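PDB 7DMB: putative methyltransferase from Emericella variicolor, which probably transfers methyl groups from S-adenosylmethionine as a trans-acting enzyme of calbistrin biosynthesis, and is held here with the product S-adenosyl-L-homocysteine. Local coordinates for residues I205-G210 and Y232-I237; P198-L203 and Y276-A281. One frame throughout, in Å; residues are numbered along the deposited sequence.

Contact 1. Residues I205-G210 and Y232-I237; sequences IGAGTG and YVFTDI. With SAH (S-adenosyl-L-homocysteine), chain C.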
ATOM      1  N   ILE A 205       7.522  -7.820  -5.982  1.00 11.40           N
ATOM      2  CA  ILE A 205       7.561  -8.276  -4.595  1.00 10.06           C
ATOM      3  C   ILE A 205       6.163  -8.164  -3.998  1.00 12.14           C
ATOM      4  O   ILE A 205       5.447  -7.191  -4.258  1.00 11.75           O
ATOM      5  CB  ILE A 205       8.553  -7.431  -3.758  1.00 14.14           C
ATOM      6  CG1 ILE A 205       9.927  -7.332  -4.426  1.00 15.94           C
ATOM      7  CG2 ILE A 205       8.669  -7.974  -2.318  1.00  7.25           C
ATOM      8  CD1 ILE A 205      10.665  -8.615  -4.405  1.00 14.74           C
ATOM      9  N   GLY A 206       5.791  -9.137  -3.167  1.00 10.95           N
ATOM     10  CA  GLY A 206       4.555  -9.108  -2.395  1.00 15.23           C
ATOM     11  C   GLY A 206       3.330  -8.649  -3.161  1.00 11.02           C
ATOM     12  O   GLY A 206       2.580  -7.797  -2.691  1.00 12.93           O
ATOM     13  N   ALA A 207       3.157  -9.175  -4.371  1.00 12.59           N
ATOM     14  CA  ALA A 207       2.095  -8.724  -5.260  1.00 12.49           C
ATOM     15  C   ALA A 207       0.706  -9.004  -4.690  1.00 13.91           C
ATOM     16  O   ALA A 207      -0.257  -8.318  -5.057  1.00 11.82           O
ATOM     17  CB  ALA A 207       2.255  -9.404  -6.610  1.00 11.57           C
ATOM     18  N   GLY A 208       0.595 -10.006  -3.833  1.00 14.26           N
ATOM     19  CA  GLY A 208      -0.609 -10.244  -3.057  1.00 16.78           C
ATOM     20  C   GLY A 208      -1.824 -10.510  -3.912  1.00 15.15           C
ATOM     21  O   GLY A 208      -1.851 -11.441  -4.718  1.00 16.38           O
ATOM     22  N   THR A 209      -2.857  -9.683  -3.693  1.00 16.93           N
ATOM     23  CA  THR A 209      -4.106  -9.743  -4.445  1.00 19.04           C
ATOM     24  C   THR A 209      -3.941  -9.273  -5.885  1.00 15.98           C
ATOM     25  O   THR A 209      -4.830  -9.516  -6.701  1.00 15.38           O
ATOM     26  CB  THR A 209      -5.174  -8.878  -3.762  1.00 17.33           C
ATOM     27  OG1 THR A 209      -4.866  -7.488  -3.964  1.00 14.15           O
ATOM     28  CG2 THR A 209      -5.226  -9.163  -2.267  1.00 16.93           C
ATOM     29  N   GLY A 210      -2.856  -8.575  -6.198  1.00 14.53           N
ATOM     30  CA  GLY A 210      -2.599  -8.126  -7.547  1.00 11.42           C
ATOM     31  C   GLY A 210      -3.083  -6.738  -7.875  1.00 12.03           C
ATOM     32  O   GLY A 210      -3.191  -6.404  -9.057  1.00 15.76           O
ATOM     33  N   TYR A 232       7.182 -11.633 -16.667  1.00 14.31           N
ATOM     34  CA  TYR A 232       6.691 -11.024 -15.429  1.00 16.11           C
ATOM     35  C   TYR A 232       6.734 -12.079 -14.333  1.00 14.44           C
ATOM     36  O   TYR A 232       5.990 -13.063 -14.390  1.00 16.06           O
ATOM     37  CB  TYR A 232       5.273 -10.469 -15.604  1.00 14.88           C
ATOM     38  CG  TYR A 232       4.847  -9.491 -14.523  1.00 14.00           C
ATOM     39  CD1 TYR A 232       4.697  -8.140 -14.811  1.00 11.71           C
ATOM     40  CD2 TYR A 232       4.603  -9.918 -13.215  1.00 10.99           C
ATOM     41  CE1 TYR A 232       4.324  -7.237 -13.838  1.00 14.86           C
ATOM     42  CE2 TYR A 232       4.234  -9.007 -12.223  1.00 13.28           C
ATOM     43  CZ  TYR A 232       4.087  -7.670 -12.544  1.00 13.31           C
ATOM     44  OH  TYR A 232       3.713  -6.747 -11.586  1.00 12.41           O
ATOM     45  N   VAL A 233       7.592 -11.880 -13.335  1.00 12.98           N
ATOM     46  CA  VAL A 233       7.664 -12.767 -12.176  1.00 15.35           C
ATOM     47  C   VAL A 233       6.799 -12.158 -11.071  1.00 13.98           C
ATOM     48  O   VAL A 233       7.155 -11.151 -10.458  1.00 14.92           O
ATOM     49  CB  VAL A 233       9.105 -13.001 -11.720  1.00 13.06           C
ATOM     50  CG1 VAL A 233       9.123 -14.002 -10.590  1.00 15.38           C
ATOM     51  CG2 VAL A 233       9.982 -13.490 -12.907  1.00 18.15           C
ATOM     52  N   PHE A 234       5.632 -12.760 -10.856  1.00 16.26           N
ATOM     53  CA  PHE A 234       4.708 -12.412  -9.779  1.00 14.80           C
ATOM     54  C   PHE A 234       5.145 -13.149  -8.518  1.00 16.31           C
ATOM     55  O   PHE A 234       5.148 -14.385  -8.496  1.00 13.98           O
ATOM     56  CB  PHE A 234       3.293 -12.816 -10.204  1.00 13.28           C
ATOM     57  CG  PHE A 234       2.181 -12.459  -9.224  1.00 14.29           C
ATOM     58  CD1 PHE A 234       1.259 -11.477  -9.542  1.00 16.52           C
ATOM     59  CD2 PHE A 234       2.014 -13.158  -8.032  1.00 13.38           C
ATOM     60  CE1 PHE A 234       0.214 -11.161  -8.670  1.00 15.28           C
ATOM     61  CE2 PHE A 234       0.976 -12.854  -7.161  1.00 13.23           C
ATOM     62  CZ  PHE A 234       0.078 -11.850  -7.475  1.00 14.55           C
ATOM     63  N   THR A 235       5.553 -12.414  -7.483  1.00 14.51           N
ATOM     64  CA  THR A 235       5.971 -13.063  -6.246  1.00 12.39           C
ATOM     65  C   THR A 235       5.235 -12.484  -5.049  1.00 15.29           C
ATOM     66  O   THR A 235       4.720 -11.359  -5.070  1.00 13.42           O
ATOM     67  CB  THR A 235       7.500 -12.987  -5.988  1.00 13.92           C
ATOM     68  OG1 THR A 235       7.899 -11.648  -5.650  1.00 15.10           O
ATOM     69  CG2 THR A 235       8.273 -13.471  -7.211  1.00 15.96           C
ATOM     70  N   ASP A 236       5.192 -13.306  -4.006  1.00 14.39           N
ATOM     71  CA  ASP A 236       4.703 -12.929  -2.692  1.00 13.76           C
ATOM     72  C   ASP A 236       5.458 -13.802  -1.707  1.00 16.33           C
ATOM     73  O   ASP A 236       6.081 -14.799  -2.089  1.00 18.64           O
ATOM     74  CB  ASP A 236       3.174 -13.113  -2.561  1.00 12.76           C
ATOM     75  CG  ASP A 236       2.579 -12.341  -1.373  1.00 17.06           C
ATOM     76  OD1 ASP A 236       2.537 -12.903  -0.255  1.00 13.46           O
ATOM     77  OD2 ASP A 236       2.170 -11.172  -1.558  1.00 13.61           O
ATOM     78  N   ILE A 237       5.433 -13.410  -0.438  1.00 13.26           N
ATOM     79  CA  ILE A 237       5.964 -14.320   0.565  1.00 17.13           C
ATOM     80  C   ILE A 237       5.035 -15.508   0.772  1.00 15.91           C
ATOM     81  O   ILE A 237       5.473 -16.570   1.234  1.00 13.62           O
ATOM     82  CB  ILE A 237       6.199 -13.584   1.893  1.00 14.18           C
ATOM     83  CG1 ILE A 237       7.149 -14.392   2.787  1.00 16.15           C
ATOM     84  CG2 ILE A 237       4.866 -13.293   2.580  1.00 13.99           C
ATOM     85  CD1 ILE A 237       7.551 -13.685   4.087  1.00 15.80           C
TER
HETATM   86  N   SAH C 401       0.640  -5.684  -3.176  1.00 15.46           N
HETATM   87  CA  SAH C 401      -0.513  -5.983  -2.283  1.00 14.67           C
HETATM   88  CB  SAH C 401      -0.816  -4.821  -1.331  1.00 15.20           C
HETATM   89  CG  SAH C 401       0.084  -4.803  -0.114  1.00 17.36           C
HETATM   90  SD  SAH C 401      -0.228  -6.154   1.064  1.00 20.33           S
HETATM   91  C   SAH C 401      -1.747  -6.289  -3.137  1.00 17.36           C
HETATM   92  O   SAH C 401      -2.461  -7.240  -2.758  1.00 17.92           O
HETATM   93  OXT SAH C 401      -1.927  -5.585  -4.159  1.00 15.90           O
HETATM   94  C5' SAH C 401       1.461  -6.715   1.400  1.00 18.53           C
HETATM   95  C4' SAH C 401       1.797  -7.989   0.655  1.00 17.74           C
HETATM   96  O4' SAH C 401       3.209  -8.270   0.821  1.00 14.96           O
HETATM   97  C3' SAH C 401       1.045  -9.222   1.162  1.00 16.97           C
HETATM   98  O3' SAH C 401       0.514  -9.938   0.054  1.00 18.10           O
HETATM   99  C2' SAH C 401       2.120  -9.997   1.931  1.00 16.11           C
HETATM  100  O2' SAH C 401       1.948 -11.398   1.942  1.00 17.30           O
HETATM  101  C1' SAH C 401       3.386  -9.620   1.174  1.00 15.98           C
HETATM  102  N9  SAH C 401       4.588  -9.717   1.994  1.00 13.67           N
HETATM  103  C8  SAH C 401       4.661  -9.462   3.340  1.00 16.71           C
HETATM  104  N7  SAH C 401       5.862  -9.612   3.837  1.00 11.81           N
HETATM  105  C5  SAH C 401       6.633 -10.005   2.755  1.00 14.15           C
HETATM  106  C6  SAH C 401       8.000 -10.324   2.636  1.00 15.14           C
HETATM  107  N6  SAH C 401       8.851 -10.304   3.658  1.00 11.64           N
HETATM  108  N1  SAH C 401       8.455 -10.676   1.408  1.00 14.53           N
HETATM  109  C2  SAH C 401       7.589 -10.696   0.387  1.00 11.65           C
HETATM  110  N3  SAH C 401       6.289 -10.413   0.381  1.00 15.63           N
HETATM  111  C4  SAH C 401       5.860 -10.071   1.609  1.00 12.32           C
HETATM  112  O   HOH W   1       7.627 -11.378  -2.685  1.00 12.05           O
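Ala207 packs against Phe234 where the glycine-rich loop of a Rossmann-type methyltransferase fold, following strand 200-205, bends over residues 234-236 of the neighbouring strand 229-236. Ala207 CB sits over one face of the Phe234 ring, 3.5 Å from its centroid and 16° off the ring normal, a close CH-pi contact. The ring reaches this place because its CG is anti to the backbone N (chi1 -177°); its edge meets Gly208 O in the ring plane, 3.4 Å from Phe234 CZ. Thr235 supplies the backbone clamp: its O accepts a nearly straight bond from Ala207 N (2.8 Å), while a water takes the N-H of Gly206 and donates to Thr235 OG1, which is also bonded to Glu204 O. Ala207 opens a type II' turn closed by Gly210 N to Ala207 O, and Gly208 CA packs against the ribose O3' of the ligand (3.3 Å). Gly206 O, just before the turn, accepts from the amino group of S-adenosyl-L-homocysteine, and within the turn Thr209 N and OG1 both reach its carboxylate O. Asp236 joins loop and ligand: OD1 accepts from the ribose O2', and Ser238 N bonds to the same oxygen. Asp236 OD2 takes the ribose O3' at 2.6 Å and a weak, bent bond from Gly208 N at 3.0 Å.

Contact 2. Residues P198-L203 and Y276-A281; sequences PGLRIL and YDVVIA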
ATOM      1  N   PRO A 198      11.455  -3.423 -24.753  1.00 14.08           N
ATOM      2  CA  PRO A 198      10.280  -4.276 -25.023  1.00 16.54           C
ATOM      3  C   PRO A 198      10.446  -5.709 -24.553  1.00 16.06           C
ATOM      4  O   PRO A 198       9.471  -6.479 -24.617  1.00 17.96           O
ATOM      5  CB  PRO A 198      10.116  -4.200 -26.553  1.00 14.58           C
ATOM      6  CG  PRO A 198      11.108  -3.153 -27.025  1.00 19.45           C
ATOM      7  CD  PRO A 198      12.162  -3.025 -25.981  1.00 14.09           C
ATOM      8  N   GLY A 199      11.629  -6.079 -24.066  1.00 14.01           N
ATOM      9  CA  GLY A 199      11.849  -7.384 -23.472  1.00 15.33           C
ATOM     10  C   GLY A 199      11.999  -7.320 -21.963  1.00 14.57           C
ATOM     11  O   GLY A 199      12.688  -8.151 -21.356  1.00 14.08           O
ATOM     12  N   LEU A 200      11.337  -6.335 -21.354  1.00 13.44           N
ATOM     13  CA  LEU A 200      11.514  -6.045 -19.937  1.00 12.51           C
ATOM     14  C   LEU A 200      11.395  -7.310 -19.091  1.00 15.43           C
ATOM     15  O   LEU A 200      10.473  -8.112 -19.268  1.00 15.44           O
ATOM     16  CB  LEU A 200      10.475  -5.003 -19.496  1.00 14.50           C
ATOM     17  CG  LEU A 200      10.881  -4.007 -18.403  1.00 19.33           C
ATOM     18  CD1 LEU A 200      11.995  -3.077 -18.876  1.00 10.75           C
ATOM     19  CD2 LEU A 200       9.656  -3.218 -17.897  1.00 17.98           C
ATOM     20  N   ARG A 201      12.357  -7.502 -18.195  1.00 15.41           N
ATOM     21  CA  ARG A 201      12.289  -8.539 -17.170  1.00 17.63           C
ATOM     22  C   ARG A 201      11.817  -7.873 -15.876  1.00 14.15           C
ATOM     23  O   ARG A 201      12.516  -7.022 -15.319  1.00 12.51           O
ATOM     24  CB  ARG A 201      13.650  -9.222 -17.018  1.00 15.31           C
ATOM     25  CG  ARG A 201      14.145  -9.853 -18.337  1.00 20.30           C
ATOM     26  CD  ARG A 201      15.626 -10.225 -18.302  1.00 20.27           C
ATOM     27  NE  ARG A 201      16.484  -9.069 -18.029  1.00 23.96           N
ATOM     28  CZ  ARG A 201      17.770  -9.149 -17.676  1.00 24.34           C
ATOM     29  NH1 ARG A 201      18.350 -10.335 -17.564  1.00 22.85           N
ATOM     30  NH2 ARG A 201      18.479  -8.047 -17.428  1.00 18.43           N
ATOM     31  N   ILE A 202      10.607  -8.219 -15.435  1.00 15.46           N
ATOM     32  CA  ILE A 202       9.952  -7.571 -14.296  1.00 16.07           C
ATOM     33  C   ILE A 202       9.736  -8.610 -13.206  1.00 17.79           C
ATOM     34  O   ILE A 202       9.343  -9.749 -13.491  1.00 15.06           O
ATOM     35  CB  ILE A 202       8.589  -6.925 -14.644  1.00 15.48           C
ATOM     36  CG1 ILE A 202       8.707  -5.870 -15.723  1.00 17.62           C
ATOM     37  CG2 ILE A 202       7.963  -6.261 -13.405  1.00 18.36           C
ATOM     38  CD1 ILE A 202       8.046  -6.302 -17.011  1.00 21.46           C
ATOM     39  N   LEU A 203       9.981  -8.211 -11.957  1.00 13.20           N
ATOM     40  CA  LEU A 203       9.627  -9.008 -10.794  1.00 14.15           C
ATOM     41  C   LEU A 203       8.835  -8.119  -9.850  1.00 14.48           C
ATOM     42  O   LEU A 203       9.257  -6.994  -9.565  1.00 16.40           O
ATOM     43  CB  LEU A 203      10.868  -9.565 -10.093  1.00 13.35           C
ATOM     44  CG  LEU A 203      10.632 -10.563  -8.951  1.00 11.72           C
ATOM     45  CD1 LEU A 203      11.617 -11.730  -9.037  1.00 12.08           C
ATOM     46  CD2 LEU A 203      10.738  -9.871  -7.613  1.00 10.20           C
ATOM     47  N   TYR A 276      17.019  -8.819 -13.527  1.00 18.70           N
ATOM     48  CA  TYR A 276      15.758  -8.110 -13.667  1.00 15.98           C
ATOM     49  C   TYR A 276      16.008  -6.634 -13.909  1.00 15.12           C
ATOM     50  O   TYR A 276      16.901  -6.026 -13.304  1.00 15.79           O
ATOM     51  CB  TYR A 276      14.867  -8.319 -12.429  1.00 15.44           C
ATOM     52  CG  TYR A 276      14.460  -9.773 -12.271  1.00 17.82           C
ATOM     53  CD1 TYR A 276      13.394 -10.305 -13.000  1.00 16.73           C
ATOM     54  CD2 TYR A 276      15.161 -10.621 -11.422  1.00 15.33           C
ATOM     55  CE1 TYR A 276      13.029 -11.667 -12.869  1.00 13.23           C
ATOM     56  CE2 TYR A 276      14.808 -11.962 -11.286  1.00 16.90           C
ATOM     57  CZ  TYR A 276      13.747 -12.479 -12.016  1.00 12.44           C
ATOM     58  OH  TYR A 276      13.406 -13.796 -11.850  1.00 15.01           O
ATOM     59  N   ASP A 277      15.199  -6.064 -14.795  1.00 11.94           N
ATOM     60  CA  ASP A 277      15.318  -4.663 -15.156  1.00 15.31           C
ATOM     61  C   ASP A 277      14.507  -3.774 -14.230  1.00 17.39           C
ATOM     62  O   ASP A 277      14.927  -2.656 -13.920  1.00 13.82           O
ATOM     63  CB  ASP A 277      14.867  -4.473 -16.602  1.00 13.76           C
ATOM     64  CG  ASP A 277      15.556  -5.433 -17.529  1.00 18.46           C
ATOM     65  OD1 ASP A 277      16.809  -5.428 -17.514  1.00 16.34           O
ATOM     66  OD2 ASP A 277      14.861  -6.219 -18.225  1.00 16.28           O
ATOM     67  N   VAL A 278      13.342  -4.243 -13.797  1.00 17.28           N
ATOM     68  CA  VAL A 278      12.454  -3.467 -12.938  1.00 16.96           C
ATOM     69  C   VAL A 278      11.927  -4.395 -11.854  1.00 16.34           C
ATOM     70  O   VAL A 278      11.448  -5.500 -12.147  1.00 15.04           O
ATOM     71  CB  VAL A 278      11.286  -2.822 -13.719  1.00 14.37           C
ATOM     72  CG1 VAL A 278      10.423  -1.958 -12.790  1.00 14.80           C
ATOM     73  CG2 VAL A 278      11.809  -1.969 -14.882  1.00 13.22           C
ATOM     74  N   VAL A 279      12.029  -3.960 -10.604  1.00 11.64           N
ATOM     75  CA  VAL A 279      11.367  -4.626  -9.485  1.00 13.64           C
ATOM     76  C   VAL A 279      10.222  -3.729  -9.038  1.00 16.09           C
ATOM     77  O   VAL A 279      10.425  -2.529  -8.810  1.00 13.61           O
ATOM     78  CB  VAL A 279      12.339  -4.912  -8.322  1.00 13.42           C
ATOM     79  CG1 VAL A 279      11.579  -5.291  -7.059  1.00  7.11           C
ATOM     80  CG2 VAL A 279      13.319  -6.018  -8.704  1.00 15.56           C
ATOM     81  N   ILE A 280       9.021  -4.302  -8.941  1.00 12.28           N
ATOM     82  CA  ILE A 280       7.825  -3.588  -8.498  1.00 11.51           C
ATOM     83  C   ILE A 280       7.508  -4.001  -7.062  1.00 12.33           C
ATOM     84  O   ILE A 280       7.585  -5.189  -6.718  1.00 10.89           O
ATOM     85  CB  ILE A 280       6.616  -3.875  -9.414  1.00 12.10           C
ATOM     86  CG1 ILE A 280       6.965  -3.719 -10.910  1.00 11.38           C
ATOM     87  CG2 ILE A 280       5.406  -3.019  -9.018  1.00  9.98           C
ATOM     88  CD1 ILE A 280       6.989  -2.312 -11.367  1.00 14.39           C
ATOM     89  N   ALA A 281       7.126  -3.025  -6.226  1.00 10.85           N
ATOM     90  CA  ALA A 281       6.672  -3.329  -4.868  1.00 10.59           C
ATOM     91  C   ALA A 281       5.654  -2.293  -4.400  1.00 14.13           C
ATOM     92  O   ALA A 281       5.962  -1.094  -4.351  1.00 14.24           O
ATOM     93  CB  ALA A 281       7.865  -3.395  -3.911  1.00 10.42           C
TER
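Arg201 and Asp277 meet across two neighbouring parallel strands, 200-205 and 276-282, in the central sheet of the methyltransferase fold, Asp277 lying where the second chain segment turns a corner. Bent at chi3 (-59°), the arginine chain folds back to grip the carboxylate in a side-on salt bridge, Arg201 NH2 3.1 Å from Asp277 OD1 and NE 3.3 Å from OD2. Both oxygens lie near the guanidinium plane, yet the two flat groups are turned 43° apart. Asp277 OD2 also accepts the backbone N-H of Arg201 at 2.8 Å, on its anti side, and Arg201 O in turn receives Asp277 N and Val278 N. Further along, regular parallel pairing takes over: Leu203 N bonds to Val278 O, and Ile280 N to Leu203 O at 2.8 Å. On one face of the sheet Leu203 CD1 stands over the Tyr276 ring, 4.0 Å from its centroid, in a CH-pi contact. The opposite face carries Ile202 and Ile280 side by side, CG2 of the former 3.7 Å from CG1 of the latter, and there Leu200 CD2 packs on Val278 CG2. On this face, Met193 and Ile190 of helix 187-196 cover Leu200, Val278 and Ile280, while Phe271 and Val233 back Leu203 on the other. Gln303 NE2 gives Asp277 OD1 a second partner. With Arg201 and Gln303 on its oxygens, and a backbone N-H besides, the carboxylate is probably kept ionised and fixed in rotation, tying the corner at Asp277 to strand 200-205.

How the contacts relate
Both contacts draw on the parallel part of one mixed sheet and share strand 200-205 or the loop that follows it; this strand pairs with 229-236 on one edge and 276-282 on the other, and the contact centres lie 13 Å apart. Backbone bonds tie them directly: Val233 N to Ile202 O at 2.8 Å and Ile205 N to Ile280 O at 2.7 Å, both probable hydrogen bonds. Val233 of contact 1 also packs on contact 2, its CG2 3.6 Å from Tyr276 CE1 and its CG1 3.7 Å from Leu203 CD1. Contact 1 forms part of the S-adenosyl-L-homocysteine pocket, which Gly211, Asp261, Ile262 and Ser282 help complete. Contact 2 lies farther from the ligand, the Ile280 side chain about 8 Å from it.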